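Local atomic coordinates of serine protease pet (Escherichia coli, PDB entry 4OM9), a protein that is a serine protease enterotoxin of enteroaggregative E. coli, carried as the passenger domain of an autotransporter. Residues 147-152 with 199-204. Sequence-based numbering, arbitrary orientation.
Sequences GFRVGS and FTNLTT
The guanidinium of Arg149 meets the loop 199-204 at two places, with NH1 lying 3.7 Å from Thr203 OG1 and NH2 lying 4.1 Å from Asn201 ND2. Both approaches are oblique to the guanidinium plane, and neither is a hydrogen bond: ND2 and NH2 are both donors, and the NH1 to OG1 approach is long. Arg149 leaves the strand with CG anti to its N (chi1 -174°), then bends at chi2 and chi3, which carries the charged head across the gap between two backbones whose nearest CA atoms, those of Arg149 and Asn201, are still 9.4 Å apart. Asn201 reaches back from the loop and crosses the arginine at about a right angle, its amide plane turned 74° from the guanidinium, so the flat groups do not stack. Thr203 touches through OG1, set anti to its carbonyl carbon.

Arg149 NH1, Asn201 ND2 and Thr203 OG1 each have hydrogen-bond partners outside the two segments: Tyr193 OH for NH1, Ala173 O and Ser172 OG for ND2, and Thr240 OG1 for the threonine. These bonds probably help to orient the three buried side chains. Within the chymotrypsin-like protease domain expected of the family, strand 143-151 pairs with 172-185 and 211-216, and the loop between strands 188-195 and 211-216 passes alongside, with helix 10-17 against Phe148, Phe199 and Asn201 and strand 221-232 against Arg149 and Thr203.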
loop_
_atom_site.group_PDB
_atom_site.type_symbol
_atom_site.label_atom_id
_atom_site.label_comp_id
_atom_site.label_asym_id
_atom_site.label_seq_id
_atom_site.Cartn_x
_atom_site.Cartn_y
_atom_site.Cartn_z
ATOM N N GLY A 147 14.458 7.729 -27.595
ATOM C CA GLY A 147 13.127 7.184 -27.557
ATOM C C GLY A 147 13.098 5.716 -27.232
ATOM O O GLY A 147 14.139 5.092 -27.049
ATOM N N PHE A 148 11.885 5.175 -27.178
ATOM C CA PHE A 148 11.643 3.803 -26.789
ATOM C C PHE A 148 10.841 3.101 -27.856
ATOM O O PHE A 148 9.976 3.698 -28.502
ATOM C CB PHE A 148 10.863 3.722 -25.469
ATOM C CG PHE A 148 11.654 4.105 -24.248
ATOM C CD1 PHE A 148 12.482 3.182 -23.621
ATOM C CD2 PHE A 148 11.529 5.378 -23.692
ATOM C CE1 PHE A 148 13.215 3.537 -22.458
ATOM C CE2 PHE A 148 12.244 5.740 -22.538
ATOM C CZ PHE A 148 13.095 4.817 -21.927
ATOM N N ARG A 149 11.086 1.810 -28.000
ATOM C CA ARG A 149 10.292 1.004 -28.900
ATOM C C ARG A 149 9.986 -0.307 -28.231
ATOM O O ARG A 149 10.818 -0.872 -27.548
ATOM C CB ARG A 149 11.027 0.762 -30.208
ATOM C CG ARG A 149 10.188 0.063 -31.226
ATOM C CD ARG A 149 11.031 -0.893 -32.035
ATOM N NE ARG A 149 11.111 -2.153 -31.320
ATOM C CZ ARG A 149 12.236 -2.677 -30.863
ATOM N NH1 ARG A 149 13.383 -2.066 -31.100
ATOM N NH2 ARG A 149 12.200 -3.833 -30.213
ATOM N N VAL A 150 8.792 -0.810 -28.461
ATOM C CA VAL A 150 8.350 -2.012 -27.808
ATOM C C VAL A 150 7.821 -2.997 -28.848
ATOM O O VAL A 150 7.048 -2.611 -29.740
ATOM C CB VAL A 150 7.291 -1.633 -26.775
ATOM C CG1 VAL A 150 6.181 -2.647 -26.690
ATOM C CG2 VAL A 150 7.939 -1.309 -25.462
ATOM N N GLY A 151 8.254 -4.252 -28.766
ATOM C CA GLY A 151 7.718 -5.282 -29.645
ATOM C C GLY A 151 8.098 -6.686 -29.193
ATOM O O GLY A 151 8.776 -6.855 -28.165
ATOM N N SER A 152 7.675 -7.700 -29.956
ATOM C CA SER A 152 7.985 -9.072 -29.577
ATOM C C SER A 152 8.394 -9.953 -30.750
ATOM O O SER A 152 7.782 -11.003 -30.994
ATOM C CB SER A 152 6.776 -9.692 -28.848
ATOM O OG SER A 152 7.096 -10.951 -28.293
ATOM N N PHE A 199 22.051 -0.958 -22.704
ATOM C CA PHE A 199 20.711 -1.496 -22.624
ATOM C C PHE A 199 20.238 -1.758 -24.040
ATOM O O PHE A 199 19.613 -0.909 -24.678
ATOM C CB PHE A 199 19.778 -0.546 -21.897
ATOM C CG PHE A 199 18.500 -1.177 -21.494
ATOM C CD1 PHE A 199 18.447 -1.992 -20.374
ATOM C CD2 PHE A 199 17.344 -0.969 -22.232
ATOM C CE1 PHE A 199 17.255 -2.585 -19.985
ATOM C CE2 PHE A 199 16.143 -1.559 -21.844
ATOM C CZ PHE A 199 16.106 -2.373 -20.716
ATOM N N THR A 200 20.573 -2.938 -24.533
ATOM C CA THR A 200 20.559 -3.168 -25.961
ATOM C C THR A 200 19.604 -4.277 -26.319
ATOM O O THR A 200 19.793 -5.451 -25.977
ATOM C CB THR A 200 21.969 -3.502 -26.492
ATOM O OG1 THR A 200 22.913 -2.550 -25.980
ATOM C CG2 THR A 200 21.990 -3.448 -28.000
ATOM N N ASN A 201 18.542 -3.856 -26.980
ATOM C CA ASN A 201 17.582 -4.750 -27.548
ATOM C C ASN A 201 17.559 -4.510 -29.057
ATOM O O ASN A 201 16.998 -3.525 -29.516
ATOM C CB ASN A 201 16.218 -4.510 -26.911
ATOM C CG ASN A 201 15.178 -5.496 -27.380
ATOM O OD1 ASN A 201 15.457 -6.355 -28.220
ATOM N ND2 ASN A 201 13.972 -5.395 -26.816
ATOM N N LEU A 202 18.199 -5.389 -29.817
ATOM C CA LEU A 202 18.290 -5.197 -31.250
ATOM C C LEU A 202 16.988 -5.610 -31.941
ATOM O O LEU A 202 16.272 -6.503 -31.473
ATOM C CB LEU A 202 19.467 -5.978 -31.832
ATOM C CG LEU A 202 20.831 -5.712 -31.181
ATOM C CD1 LEU A 202 21.852 -6.681 -31.733
ATOM C CD2 LEU A 202 21.285 -4.268 -31.367
ATOM N N THR A 203 16.704 -4.964 -33.066
ATOM C CA THR A 203 15.488 -5.236 -33.807
ATOM C C THR A 203 15.558 -6.560 -34.559
ATOM O O THR A 203 16.568 -6.891 -35.179
ATOM C CB THR A 203 15.208 -4.099 -34.788
ATOM O OG1 THR A 203 15.342 -2.848 -34.100
ATOM C CG2 THR A 203 13.807 -4.214 -35.385
ATOM N N THR A 204 14.470 -7.311 -34.489
ATOM C CA THR A 204 14.323 -8.588 -35.177
ATOM C C THR A 204 13.184 -8.451 -36.182
ATOM O O THR A 204 12.438 -7.473 -36.125
ATOM C CB THR A 204 14.021 -9.725 -34.187
ATOM O OG1 THR A 204 12.760 -9.462 -33.526
ATOM C CG2 THR A 204 15.133 -9.814 -33.148
#